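Local structure of kappa-carrageenase (Zobellia galactanivorans, 5OCR) at residues N49-K54 and D250-A255; L70-N75 and S269-S274; G83-S88 and I256-D261; Q107-G112 and E143-D148; I111-C116 and L241-V246. The protein probably hydrolyses the beta-1,4 linkages of kappa-carrageenan, a sulphated galactan of red algae, through this family 16 glycoside hydrolase domain. All coordinates share one frame; numbering follows the deposited sequence.

Contact 1 of 5, residues N49-K54 and D250-A255; sequences NTSAWK and DNKNNA
Ala52 CB packs on Asn253, its closest approach being 3.8 Å to Asn253 CB, and it also lies 4.4 Å from Ala255 CB. These carbons give the contact an apolar patch near the surface, and the Lys252 chain adds CD beside Ser51. The one direct hydrogen bond comes from Ser51: OG sits between the backbone N and the carbonyl carbon (chi1 46°) and reaches Asn253 O at 2.8 Å. It meets that oxygen in the carbonyl plane, with a C=O...OG angle of 152°. A water adds an indirect link, donating to Ser51 O and accepting from Ala255 N. Asn253 ND2 stands at the edge of the Trp53 indole, near its plane, 4.0 Å from CZ3, with amide and ring planes 49° apart. Thr50 CG2 lies over one indole face toward the rim, while Thr50 OG1 bonds to Trp53 O at 2.7 Å and ties the loop back on itself. Trp53 also meets Trp55 edge-to-face, and its side chain lies about 6 Å from a bound glycerol. The contact sets the loop leading into strand 54-55 against the two-stranded hairpin of 246-249 and 252-255, paired apart from the large sheets of the family 16 beta-jellyroll.

Contact 2 of 5, residues L70-N75 and S269-S274; sequences LTMRHN and SDIPTS
Thr71 and Ser274 face each other as a non-hydrogen-bonded antiparallel pair, with CA atoms 4.2 Å apart, where strand 67-74 of the beta-jellyroll runs beside the start of strand 273-285. The segment directions differ by 171°. Next in register, Met72 and Thr273 form the hydrogen-bonded pair: Met72 N reaches Thr273 O at 2.9 Å, whereas the return bond from Thr273 N to Met72 O is weak. On the face of Thr71, its OG1 lies beside the backbone N and turns toward Ser274 OG, one of two modelled positions of that serine, which also bonds Glu69. Thr71 CG2, anti to the backbone N, points the other way along the strand and sits over the centre of the Arg73 guanidinium. It also meets Pro272 CB at 3.6 Å. The Arg73 chain is extended from CG to NE, and its NH1 comes within 3.9 Å of Pro272 CB while NH2 is held by Lys59 O. On the opposite face, that of Met72 and Thr273, Met72 CG is anti to the backbone N (chi1 -178°) and approaches Ile271 CD1 at 4.3 Å; the chain then bends at chi2 and chi3, carrying the thioether away toward Leu239 and Leu241. Ile271 CG2 packs on the backbone, 3.6 Å from His74 N. Thr273 OG1 takes its partner elsewhere, in Asp110. A cis peptide joins Ile271 to Pro272, whose CA makes a CH...O contact of 3.2 Å with Met72 O.

Contact 3 of 5, residues G83-S88 and I256-D261; sequences GTYFTS and INPETD
A stacked amide and phenol are the striking feature here: the side-chain amide of Asn257 lies offset over the CZ and CE1 rim of the Tyr85 ring with the two planes 22° apart, and no hydrogen bond joins the segments. Asn257 CA sits over the same ring, 4.0 Å from the Tyr85 centroid, and the next residue continues the cover, with Pro258 CD 3.8 Å from Tyr85 CG. Asn257 CG, anti to its backbone N (chi1 -179°), is set near the hydroxyl end of the ring, where ND2 comes 3.6 Å from Tyr85 OH. An Asx turn fixes the amide's rotation: Asn257 OD1 accepts from Glu259 N at 2.8 Å and also from Asn78. The turn belongs to the loop between strand 252-255 and helix 262-267, laid against the start of jellyroll strand 86-97. An alanine in place of Tyr85 would probably leave the Asn257 amide without its stacking partner and open a gap beneath it. Asn257 O receives both Thr260 N and Thr260 OG1, the latter at 2.7 Å on a lone pair. Pro258 CG meets Phe86 CZ tip to tip at 3.9 Å, and the Phe86 ring also touches His74 and Phe245.

Contact 4 of 5, residues Q107-G112 and E143-D148; sequences QGADIG and ELQQFD
Gln145 NE2 is held by two carbonyls of the facing loop: Gly112 O accepts from it at 2.8 Å with an N-H...O angle of 148°, and Ala109 O takes a weak second bond at 3.1 Å. The Gly112 oxygen lies only 1° out of the Gln145 amide plane. At the other corner of the amide, Gln145 OE1 accepts from Ala109 N at 2.8 Å, the donor coming in the carbonyl plane on a lone pair. With both ends of the amide engaged, its flip state is well defined by the chemistry. The side chain gets there with CG beside the backbone N and an extended run beyond it, from a backbone in a left-handed conformation. The partner loop is a type I beta turn from Ala109 to Gly112, and Ala109 O also receives Gly112 N, closing the turn that Gln145 spans. Gly108 fits tightly, its CA 3.2 Å from Gln145 OE1, where a CB would collide with that oxygen. Gly112 keeps a positive phi of 71°, a value that favours glycine. Beside the polar grip, Phe147 CE2 lies 4.0 Å from Gly112 C, and Gln145 O stands in the plane of the Phe147 ring at its edge. Leu144 CD1 touches Gly108 CA more loosely. The contact joins the loop linking strands 100-107 and 115-122 to the end of strand 134-144, which carries the E-x-D-x-x-E signature of family 16, ending at Glu143, and runs between strands 115-122 and 159-170.

Contact 5 of 5, residues I111-C116 and L241-V246; sequences IGEGVC and LRKPFV
Gly114 and Arg242 meet through the backbone: Arg242 N bonds to Gly114 O at 3.0 Å, the donor standing 61° above the carbonyl plane. Val115 and Leu241 form a non-hydrogen-bonded antiparallel pair. Gly114 CA makes a CH...O contact of 3.4 Å with Lys243 O. At Gly114 the backbone angles call for glycine, since a CB would jam against the preceding carbonyl and press on the Phe245 ring. Apolar contacts are Ile111 CD1 at the edge of that ring, 4.1 Å from Phe245 CE2, and Val115 CG1 against Leu241 CD1. The polar Gly114 O stands in the ring plane 3.6 Å from Phe245 CD2. The contacts of the Arg242 side chain are mixed. Its chain bends at chi2 (-72°), and one guanidinium face meets Cys116 CB, 3.4 Å from CZ. NH1 bonds to Leu241 O at 2.9 Å within the guanidinium plane, NE binds Gln146 OE1, and NH2 makes a salt bridge to Glu143. An alanine in place of Arg242 would probably leave Glu143 without this mate, take these donors from Gln146 OE1 and Leu241 O, and uncover Cys116 CB. Glu113 OE1 and Lys243 NZ remain 4.4 Å apart, beyond a salt bridge. The Arg242 side chain lies about 3 Å from a bound glycerol, probably from the crystallisation liquor, beside the family 16 acidic signature, consistent with a place in the substrate cleft of the jellyroll.

Contacts 4 and 5 are buried, contacts 2 and 3 partly so, and contact 1 lies near the surface. Contacts 4 and 5 share Ile111 and Gly112, with centres about 8 Å apart. One loop thus meets the end of strand 134-144 through a doubly engaged amide and, with the start of strand 115-122, the 241-246 loop through a backbone bond and a guanidinium packed face-on against Cys116. Contacts 2 and 3 belong to the neighbouring strands 67-74 and 86-97, yet contact 2 is antiparallel strand pairing, whereas contact 3 stacks an aromatic ring on a turn. Contact 1 uses a hydroxyl and a water; it touches contact 3 through Lys54 and contact 5 through Trp53 and Asn253.

Contact 1 of 5, residues N49-K54 and D250-A255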
# COMPACT_ATOMS: atom_id res chain seq x y z
N ASN A 49 0.93 4.36 -11.48
CA ASN A 49 2.19 4.91 -12.04
C ASN A 49 3.33 4.61 -11.08
O ASN A 49 3.21 4.87 -9.89
CB ASN A 49 2.01 6.43 -12.25
CG ASN A 49 1.20 6.72 -13.49
OD1 ASN A 49 1.33 6.03 -14.51
ND2 ASN A 49 0.34 7.75 -13.42
N THR A 50 4.35 3.91 -11.54
CA THR A 50 5.48 3.66 -10.68
C THR A 50 6.61 4.06 -11.56
O THR A 50 6.66 3.67 -12.75
CB THR A 50 5.58 2.19 -10.32
OG1 THR A 50 5.25 1.42 -11.49
CG2 THR A 50 4.53 1.83 -9.26
N SER A 51 7.50 4.86 -11.02
CA SER A 51 8.60 5.35 -11.86
C SER A 51 9.79 4.41 -11.70
O SER A 51 10.71 4.41 -12.54
CB SER A 51 8.94 6.80 -11.49
OG SER A 51 9.02 6.95 -10.08
N ALA A 52 9.74 3.59 -10.64
CA ALA A 52 10.84 2.75 -10.28
C ALA A 52 10.75 1.29 -10.56
O ALA A 52 11.72 0.61 -10.36
CB ALA A 52 11.33 3.02 -8.83
N TRP A 53 9.57 0.76 -10.98
CA TRP A 53 9.47 -0.65 -11.35
C TRP A 53 8.22 -0.82 -12.15
O TRP A 53 7.51 0.15 -12.25
CB TRP A 53 9.42 -1.54 -10.10
CG TRP A 53 8.18 -1.37 -9.25
CD1 TRP A 53 7.00 -2.13 -9.36
CD2 TRP A 53 7.95 -0.43 -8.15
NE1 TRP A 53 6.08 -1.71 -8.43
CE2 TRP A 53 6.58 -0.72 -7.64
CE3 TRP A 53 8.67 0.64 -7.57
CZ2 TRP A 53 5.97 0.08 -6.62
CZ3 TRP A 53 8.09 1.39 -6.55
CH2 TRP A 53 6.78 1.11 -6.07
N LYS A 54 7.96 -1.99 -12.70
CA LYS A 54 6.72 -2.26 -13.42
C LYS A 54 5.93 -3.43 -12.82
O LYS A 54 6.47 -4.22 -12.03
CB LYS A 54 7.03 -2.59 -14.87
CG LYS A 54 7.32 -1.25 -15.58
CD LYS A 54 7.94 -1.36 -16.92
CE LYS A 54 7.98 0.06 -17.53
NZ LYS A 54 8.88 0.94 -16.76
N ASP A 250 13.16 14.54 -6.31
CA ASP A 250 12.05 15.17 -7.04
C ASP A 250 10.72 14.53 -6.72
O ASP A 250 9.93 14.22 -7.61
CB ASP A 250 12.31 15.16 -8.54
CG ASP A 250 13.72 15.50 -8.86
OD1 ASP A 250 14.43 15.96 -7.95
OD2 ASP A 250 14.15 15.29 -10.01
N ASN A 251 10.49 14.33 -5.43
CA ASN A 251 9.29 13.69 -4.87
C ASN A 251 8.85 12.36 -5.54
O ASN A 251 7.63 12.10 -5.66
CB ASN A 251 8.14 14.70 -4.72
CG ASN A 251 8.48 15.82 -3.75
OD1 ASN A 251 8.08 15.80 -2.57
ND2 ASN A 251 9.25 16.81 -4.23
N LYS A 252 9.86 11.56 -5.92
CA LYS A 252 9.64 10.24 -6.54
C LYS A 252 10.85 9.31 -6.41
O LYS A 252 12.03 9.73 -6.42
CB LYS A 252 9.17 10.34 -8.01
CG LYS A 252 10.15 11.02 -8.95
CD LYS A 252 10.03 10.47 -10.36
CE LYS A 252 11.03 11.16 -11.27
NZ LYS A 252 12.26 11.50 -10.50
N ASN A 253 10.53 8.03 -6.23
CA ASN A 253 11.48 6.95 -6.32
C ASN A 253 12.15 6.97 -7.74
O ASN A 253 11.46 6.98 -8.76
CB ASN A 253 10.75 5.60 -6.09
CG ASN A 253 10.26 5.43 -4.66
OD1 ASN A 253 10.21 6.38 -3.91
ND2 ASN A 253 9.92 4.18 -4.28
N ASN A 254 13.48 7.03 -7.79
CA ASN A 254 14.19 6.83 -9.07
C ASN A 254 14.84 5.46 -9.04
O ASN A 254 15.55 5.14 -8.08
CB ASN A 254 15.27 7.86 -9.28
CG ASN A 254 14.70 9.25 -9.45
OD1 ASN A 254 14.94 9.91 -10.47
ND2 ASN A 254 13.88 9.70 -8.48
N ALA A 255 14.63 4.67 -10.07
CA ALA A 255 15.35 3.37 -10.11
C ALA A 255 16.90 3.45 -10.01
O ALA A 255 17.49 4.35 -10.58
CB ALA A 255 14.94 2.56 -11.33
O HOH W 1 13.23 5.66 -12.26

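Contact 2 of 5, residues L70-N75 and S269-S274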
# COMPACT_ATOMS: atom_id res chain seq x y z
N LEU A 70 2.68 -12.13 -3.58
CA LEU A 70 2.99 -11.09 -4.53
C LEU A 70 4.53 -10.96 -4.48
O LEU A 70 5.10 -10.84 -3.41
CB LEU A 70 2.28 -9.77 -4.12
CG LEU A 70 0.75 -9.83 -4.13
CD1 LEU A 70 0.17 -10.45 -2.87
CD2 LEU A 70 0.18 -8.41 -4.24
N THR A 71 5.17 -10.99 -5.64
CA THR A 71 6.63 -11.17 -5.69
C THR A 71 7.33 -10.05 -6.45
O THR A 71 6.84 -9.65 -7.57
CB THR A 71 6.94 -12.54 -6.39
OG1 THR A 71 6.28 -13.58 -5.63
CG2 THR A 71 8.44 -12.89 -6.39
N MET A 72 8.42 -9.57 -5.91
CA MET A 72 9.34 -8.63 -6.61
C MET A 72 10.41 -9.45 -7.32
O MET A 72 11.09 -10.25 -6.69
CB MET A 72 10.01 -7.72 -5.55
CG MET A 72 10.95 -6.66 -6.18
SD MET A 72 10.04 -5.43 -7.09
CE MET A 72 9.07 -4.64 -5.74
N ARG A 73 10.56 -9.28 -8.65
CA ARG A 73 11.52 -10.09 -9.43
C ARG A 73 12.49 -9.17 -10.15
O ARG A 73 12.14 -8.03 -10.52
CB ARG A 73 10.79 -10.87 -10.54
CG ARG A 73 9.97 -12.00 -9.91
CD ARG A 73 9.47 -12.93 -10.99
NE ARG A 73 8.37 -13.74 -10.44
CZ ARG A 73 8.53 -14.79 -9.64
NH1 ARG A 73 9.76 -15.20 -9.28
NH2 ARG A 73 7.45 -15.46 -9.20
N HIS A 74 13.71 -9.64 -10.35
CA HIS A 74 14.71 -8.83 -11.07
C HIS A 74 14.57 -9.16 -12.54
O HIS A 74 14.53 -10.34 -12.92
CB HIS A 74 16.12 -9.25 -10.58
CG HIS A 74 17.24 -8.51 -11.24
ND1 HIS A 74 18.47 -9.09 -11.39
CD2 HIS A 74 17.37 -7.21 -11.66
CE1 HIS A 74 19.30 -8.18 -11.98
NE2 HIS A 74 18.65 -7.06 -12.15
N ASN A 75 14.55 -8.13 -13.39
CA ASN A 75 14.48 -8.40 -14.84
C ASN A 75 15.64 -9.31 -15.33
O ASN A 75 16.80 -9.09 -14.99
CB ASN A 75 14.49 -7.13 -15.67
CG ASN A 75 13.31 -6.21 -15.35
OD1 ASN A 75 12.40 -6.58 -14.60
ND2 ASN A 75 13.32 -5.03 -15.93
N SER A 269 20.96 -11.16 -4.15
CA SER A 269 20.93 -12.56 -3.76
C SER A 269 19.62 -12.88 -3.04
O SER A 269 19.22 -14.03 -3.00
CB SER A 269 22.14 -12.94 -2.88
OG SER A 269 22.05 -12.39 -1.57
N ASP A 270 18.96 -11.84 -2.50
CA ASP A 270 17.67 -11.96 -1.76
C ASP A 270 16.41 -11.70 -2.59
O ASP A 270 15.30 -11.66 -2.06
CB ASP A 270 17.70 -11.09 -0.51
CG ASP A 270 18.81 -11.50 0.42
OD1 ASP A 270 18.96 -12.73 0.59
OD2 ASP A 270 19.53 -10.62 0.96
N ILE A 271 16.60 -11.55 -3.89
CA ILE A 271 15.53 -11.40 -4.87
C ILE A 271 15.48 -12.70 -5.68
O ILE A 271 16.54 -13.13 -6.13
CB ILE A 271 15.79 -10.14 -5.76
CG1 ILE A 271 15.82 -8.81 -4.92
CG2 ILE A 271 14.78 -10.12 -6.90
CD1 ILE A 271 14.40 -8.44 -4.39
N PRO A 272 14.28 -13.30 -5.95
CA PRO A 272 12.94 -12.71 -5.71
C PRO A 272 12.58 -12.73 -4.22
O PRO A 272 13.13 -13.57 -3.43
CB PRO A 272 12.01 -13.61 -6.52
CG PRO A 272 12.77 -14.96 -6.61
CD PRO A 272 14.20 -14.52 -6.78
N THR A 273 11.67 -11.83 -3.82
CA THR A 273 11.18 -11.90 -2.45
C THR A 273 9.68 -11.64 -2.53
O THR A 273 9.20 -11.03 -3.54
CB THR A 273 11.91 -10.85 -1.58
OG1 THR A 273 11.58 -11.11 -0.20
CG2 THR A 273 11.52 -9.36 -1.90
N SER A 274 8.92 -12.11 -1.51
CA SER A 274 7.48 -12.10 -1.65
C SER A 274 6.83 -11.60 -0.38
O SER A 274 7.37 -11.82 0.70
CB SER A 274 6.99 -13.51 -1.86
OG SER A 274 7.49 -14.06 -3.09

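Contact 3 of 5, residues G83-S88 and I256-D261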
# COMPACT_ATOMS: atom_id res chain seq x y z
N GLY A 83 13.32 2.23 -18.26
CA GLY A 83 14.10 2.85 -17.15
C GLY A 83 14.10 2.02 -15.84
O GLY A 83 14.56 2.51 -14.79
N THR A 84 13.50 0.82 -15.84
CA THR A 84 13.34 0.08 -14.58
C THR A 84 13.87 -1.35 -14.71
O THR A 84 13.96 -1.90 -15.83
CB THR A 84 11.88 0.06 -14.11
OG1 THR A 84 11.04 -0.69 -15.00
CG2 THR A 84 11.35 1.48 -14.03
N TYR A 85 14.26 -1.90 -13.55
CA TYR A 85 15.06 -3.17 -13.49
C TYR A 85 14.37 -4.33 -12.77
O TYR A 85 14.87 -5.46 -12.72
CB TYR A 85 16.41 -2.92 -12.84
CG TYR A 85 17.28 -1.94 -13.58
CD1 TYR A 85 18.18 -2.40 -14.52
CD2 TYR A 85 17.14 -0.55 -13.37
CE1 TYR A 85 18.97 -1.51 -15.20
CE2 TYR A 85 17.95 0.33 -14.02
CZ TYR A 85 18.83 -0.17 -14.96
OH TYR A 85 19.64 0.67 -15.69
N PHE A 86 13.21 -4.03 -12.17
CA PHE A 86 12.37 -5.03 -11.45
C PHE A 86 10.89 -5.01 -11.89
O PHE A 86 10.40 -3.98 -12.35
CB PHE A 86 12.42 -4.65 -9.99
CG PHE A 86 13.77 -4.79 -9.40
CD1 PHE A 86 14.17 -6.02 -8.82
CD2 PHE A 86 14.70 -3.73 -9.50
CE1 PHE A 86 15.47 -6.15 -8.28
CE2 PHE A 86 16.00 -3.88 -8.99
CZ PHE A 86 16.37 -5.07 -8.38
N THR A 87 10.19 -6.13 -11.63
CA THR A 87 8.74 -6.15 -11.74
C THR A 87 8.14 -6.63 -10.44
O THR A 87 8.77 -7.41 -9.71
CB THR A 87 8.22 -7.02 -12.95
OG1 THR A 87 8.63 -8.41 -12.79
CG2 THR A 87 8.78 -6.41 -14.30
N SER A 88 6.91 -6.23 -10.24
CA SER A 88 6.21 -6.64 -9.03
C SER A 88 4.80 -7.09 -9.25
O SER A 88 4.35 -7.33 -10.40
CB SER A 88 6.38 -5.56 -7.96
OG SER A 88 5.98 -6.10 -6.69
N ILE A 256 17.52 2.53 -9.27
CA ILE A 256 19.03 2.37 -9.24
C ILE A 256 19.34 1.09 -10.00
O ILE A 256 18.69 0.07 -9.82
CB ILE A 256 19.52 2.30 -7.76
CG1 ILE A 256 19.03 3.57 -7.01
CG2 ILE A 256 21.01 1.97 -7.64
CD1 ILE A 256 19.73 3.83 -5.70
N ASN A 257 20.31 1.13 -10.91
CA ASN A 257 20.77 -0.08 -11.53
C ASN A 257 21.50 -0.95 -10.49
O ASN A 257 22.55 -0.53 -9.95
CB ASN A 257 21.71 0.30 -12.69
CG ASN A 257 22.25 -0.89 -13.43
OD1 ASN A 257 22.22 -2.04 -12.98
ND2 ASN A 257 22.82 -0.60 -14.62
N PRO A 258 20.91 -2.14 -10.17
CA PRO A 258 21.52 -2.91 -9.16
C PRO A 258 22.90 -3.39 -9.46
O PRO A 258 23.59 -3.68 -8.51
CB PRO A 258 20.45 -3.97 -8.81
CG PRO A 258 19.74 -4.20 -10.11
CD PRO A 258 19.77 -2.85 -10.79
N GLU A 259 23.41 -3.32 -10.73
CA GLU A 259 24.85 -3.55 -11.04
C GLU A 259 25.82 -2.33 -10.94
O GLU A 259 27.03 -2.41 -11.20
CB GLU A 259 25.05 -4.24 -12.40
CG GLU A 259 23.95 -5.22 -12.81
CD GLU A 259 23.81 -6.48 -11.96
OE1 GLU A 259 24.76 -6.82 -11.23
OE2 GLU A 259 22.75 -7.18 -12.05
N THR A 260 25.27 -1.19 -10.57
CA THR A 260 26.08 0.01 -10.35
C THR A 260 26.20 0.42 -8.90
O THR A 260 26.79 1.47 -8.65
CB THR A 260 25.45 1.26 -11.01
OG1 THR A 260 24.14 1.57 -10.38
CG2 THR A 260 25.38 1.02 -12.48
N ASP A 261 25.60 -0.33 -7.98
CA ASP A 261 25.59 0.08 -6.56
C ASP A 261 25.86 -1.12 -5.67
O ASP A 261 25.17 -2.13 -5.80
CB ASP A 261 24.26 0.79 -6.26
CG ASP A 261 24.02 1.00 -4.79
OD1 ASP A 261 24.39 2.09 -4.31
OD2 ASP A 261 23.51 0.11 -4.09

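Contact 4 of 5, residues Q107-G112 and E143-D148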
# COMPACT_ATOMS: atom_id res chain seq x y z
N GLN A 107 1.59 -11.03 5.63
CA GLN A 107 2.92 -11.21 6.17
C GLN A 107 3.92 -10.55 5.21
O GLN A 107 3.76 -10.62 3.99
CB GLN A 107 3.21 -12.74 6.17
CG GLN A 107 4.68 -13.09 6.50
CD GLN A 107 4.89 -14.58 6.80
OE1 GLN A 107 4.03 -15.27 7.43
NE2 GLN A 107 5.97 -15.11 6.25
N GLY A 108 4.94 -9.94 5.79
CA GLY A 108 5.93 -9.18 5.00
C GLY A 108 6.93 -10.09 4.32
O GLY A 108 6.74 -11.29 4.16
N ALA A 109 7.98 -9.46 3.82
CA ALA A 109 8.95 -10.13 2.92
C ALA A 109 10.28 -10.46 3.59
O ALA A 109 10.88 -9.64 4.35
CB ALA A 109 9.22 -9.20 1.70
N ASP A 110 10.79 -11.63 3.26
CA ASP A 110 12.05 -12.06 3.86
C ASP A 110 13.34 -11.29 3.54
O ASP A 110 14.36 -11.42 4.24
CB ASP A 110 12.23 -13.54 3.68
CG ASP A 110 12.45 -13.95 2.28
OD1 ASP A 110 12.65 -13.11 1.29
OD2 ASP A 110 12.42 -15.20 2.16
N ILE A 111 13.31 -10.46 2.51
CA ILE A 111 14.44 -9.61 2.26
C ILE A 111 14.81 -8.64 3.42
O ILE A 111 15.94 -8.23 3.55
CB ILE A 111 14.26 -8.86 0.93
CG1 ILE A 111 15.61 -8.25 0.47
CG2 ILE A 111 13.22 -7.76 1.07
CD1 ILE A 111 15.58 -7.85 -1.04
N GLY A 112 13.85 -8.32 4.29
CA GLY A 112 14.02 -7.21 5.25
C GLY A 112 13.95 -5.89 4.50
O GLY A 112 12.93 -5.56 3.86
N GLU A 143 2.19 0.51 5.49
CA GLU A 143 3.40 0.34 4.68
C GLU A 143 4.35 -0.35 5.61
O GLU A 143 4.78 0.26 6.57
CB GLU A 143 3.98 1.63 4.20
CG GLU A 143 3.25 2.10 2.93
CD GLU A 143 3.89 3.40 2.46
OE1 GLU A 143 4.01 4.36 3.32
OE2 GLU A 143 4.24 3.50 1.26
N LEU A 144 4.75 -1.57 5.29
CA LEU A 144 5.70 -2.31 6.11
C LEU A 144 7.14 -2.21 5.60
O LEU A 144 7.33 -2.04 4.39
CB LEU A 144 5.30 -3.79 6.11
CG LEU A 144 3.94 -4.18 6.70
CD1 LEU A 144 3.67 -5.69 6.65
CD2 LEU A 144 3.87 -3.67 8.15
N GLN A 145 8.14 -2.39 6.49
CA GLN A 145 9.54 -2.56 6.12
C GLN A 145 10.12 -1.49 5.24
O GLN A 145 10.98 -1.79 4.49
CB GLN A 145 9.83 -3.96 5.46
CG GLN A 145 9.30 -5.12 6.18
CD GLN A 145 9.24 -6.33 5.21
OE1 GLN A 145 8.30 -7.03 5.20
NE2 GLN A 145 10.35 -6.60 4.47
N GLN A 146 9.67 -0.23 5.35
CA GLN A 146 10.18 0.85 4.53
C GLN A 146 11.49 1.35 4.97
O GLN A 146 12.22 1.96 4.18
CB GLN A 146 9.28 2.12 4.64
CG GLN A 146 8.10 1.96 3.84
CD GLN A 146 7.54 3.29 3.38
OE1 GLN A 146 7.51 3.51 2.21
NE2 GLN A 146 6.90 4.05 4.29
N PHE A 147 11.77 1.14 6.25
CA PHE A 147 12.95 1.75 6.89
C PHE A 147 13.00 3.26 6.56
O PHE A 147 14.08 3.79 6.12
CB PHE A 147 14.23 1.04 6.42
CG PHE A 147 14.38 -0.37 6.90
CD1 PHE A 147 15.36 -0.68 7.83
CD2 PHE A 147 13.51 -1.37 6.46
CE1 PHE A 147 15.51 -1.98 8.30
CE2 PHE A 147 13.66 -2.70 6.91
CZ PHE A 147 14.67 -2.98 7.84
N ASP A 148 11.93 3.96 6.89
CA ASP A 148 11.81 5.36 6.62
C ASP A 148 12.81 6.10 7.54
O ASP A 148 13.13 5.66 8.63
CB ASP A 148 10.35 5.79 6.81
CG ASP A 148 10.08 7.27 6.53
OD1 ASP A 148 9.48 7.96 7.41
OD2 ASP A 148 10.51 7.68 5.43

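Contact 5 of 5, residues I111-C116 and L241-V246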
# COMPACT_ATOMS: atom_id res chain seq x y z
N ILE A 111 13.31 -10.46 2.51
CA ILE A 111 14.44 -9.61 2.26
C ILE A 111 14.81 -8.64 3.42
O ILE A 111 15.94 -8.23 3.55
CB ILE A 111 14.26 -8.86 0.93
CG1 ILE A 111 15.61 -8.25 0.47
CG2 ILE A 111 13.22 -7.76 1.07
CD1 ILE A 111 15.58 -7.85 -1.04
N GLY A 112 13.85 -8.32 4.29
CA GLY A 112 14.02 -7.21 5.25
C GLY A 112 13.95 -5.89 4.50
O GLY A 112 12.93 -5.56 3.86
N GLU A 113 15.03 -5.14 4.40
CA GLU A 113 15.01 -3.85 3.73
C GLU A 113 15.07 -4.05 2.17
O GLU A 113 15.77 -4.98 1.69
CB GLU A 113 16.20 -3.02 4.23
CG GLU A 113 16.26 -1.64 3.63
CD GLU A 113 17.33 -0.77 4.28
OE1 GLU A 113 17.20 0.44 4.18
OE2 GLU A 113 18.29 -1.31 4.92
N GLY A 114 14.33 -3.24 1.43
CA GLY A 114 14.41 -3.18 -0.03
C GLY A 114 13.08 -3.24 -0.76
O GLY A 114 13.02 -2.99 -1.97
N VAL A 115 12.01 -3.66 -0.04
CA VAL A 115 10.65 -3.73 -0.63
C VAL A 115 9.71 -3.19 0.43
O VAL A 115 10.08 -3.13 1.60
CB VAL A 115 10.19 -5.15 -1.12
CG1 VAL A 115 11.08 -5.59 -2.32
CG2 VAL A 115 10.16 -6.19 0.05
N CYS A 116 8.47 -2.92 0.04
CA CYS A 116 7.51 -2.37 0.93
C CYS A 116 6.17 -3.06 0.72
O CYS A 116 5.42 -2.70 -0.24
CB CYS A 116 7.36 -0.85 0.71
SG CYS A 116 6.06 -0.15 1.79
N LEU A 241 9.01 -1.27 -4.40
CA LEU A 241 10.47 -1.28 -4.31
C LEU A 241 10.97 -0.10 -3.54
O LEU A 241 10.39 1.02 -3.58
CB LEU A 241 11.02 -1.24 -5.77
CG LEU A 241 12.45 -1.62 -6.00
CD1 LEU A 241 12.68 -3.07 -5.62
CD2 LEU A 241 12.84 -1.35 -7.48
N ARG A 242 12.01 -0.32 -2.72
CA ARG A 242 12.60 0.73 -1.91
C ARG A 242 14.13 0.67 -1.95
O ARG A 242 14.71 -0.18 -2.56
CB ARG A 242 12.24 0.56 -0.42
CG ARG A 242 10.71 0.59 -0.22
CD ARG A 242 10.21 2.01 -0.41
NE ARG A 242 8.76 2.18 -0.03
CZ ARG A 242 7.73 2.12 -0.90
NH1 ARG A 242 7.95 1.79 -2.20
NH2 ARG A 242 6.48 2.36 -0.50
N LYS A 243 14.71 1.63 -1.26
CA LYS A 243 16.17 1.70 -1.19
C LYS A 243 16.65 0.35 -0.58
O LYS A 243 15.97 -0.20 0.39
CB LYS A 243 16.45 2.91 -0.39
CG LYS A 243 17.07 2.69 0.93
CD LYS A 243 17.65 4.07 1.24
CE LYS A 243 18.21 4.17 2.64
NZ LYS A 243 19.63 3.74 2.63
N PRO A 244 17.79 -0.23 -1.05
CA PRO A 244 18.81 0.36 -1.87
C PRO A 244 18.50 0.32 -3.40
O PRO A 244 19.34 0.71 -4.18
CB PRO A 244 20.05 -0.47 -1.53
CG PRO A 244 19.50 -1.87 -1.34
CD PRO A 244 18.11 -1.62 -0.70
N PHE A 245 17.31 -0.13 -3.80
CA PHE A 245 16.99 -0.25 -5.24
C PHE A 245 16.36 1.01 -5.82
O PHE A 245 16.10 1.07 -7.01
CB PHE A 245 16.03 -1.40 -5.44
CG PHE A 245 16.59 -2.73 -5.01
CD1 PHE A 245 17.76 -3.24 -5.60
CD2 PHE A 245 15.97 -3.45 -4.00
CE1 PHE A 245 18.25 -4.50 -5.21
CE2 PHE A 245 16.45 -4.72 -3.60
CZ PHE A 245 17.56 -5.24 -4.21
N VAL A 246 16.06 1.99 -4.99
CA VAL A 246 15.56 3.25 -5.49
C VAL A 246 16.23 4.34 -4.66
O VAL A 246 16.72 4.10 -3.55
CB VAL A 246 14.05 3.38 -5.32
CG1 VAL A 246 13.31 2.14 -5.81
CG2 VAL A 246 13.71 3.45 -3.84
O HOH W 2 14.68 0.93 2.53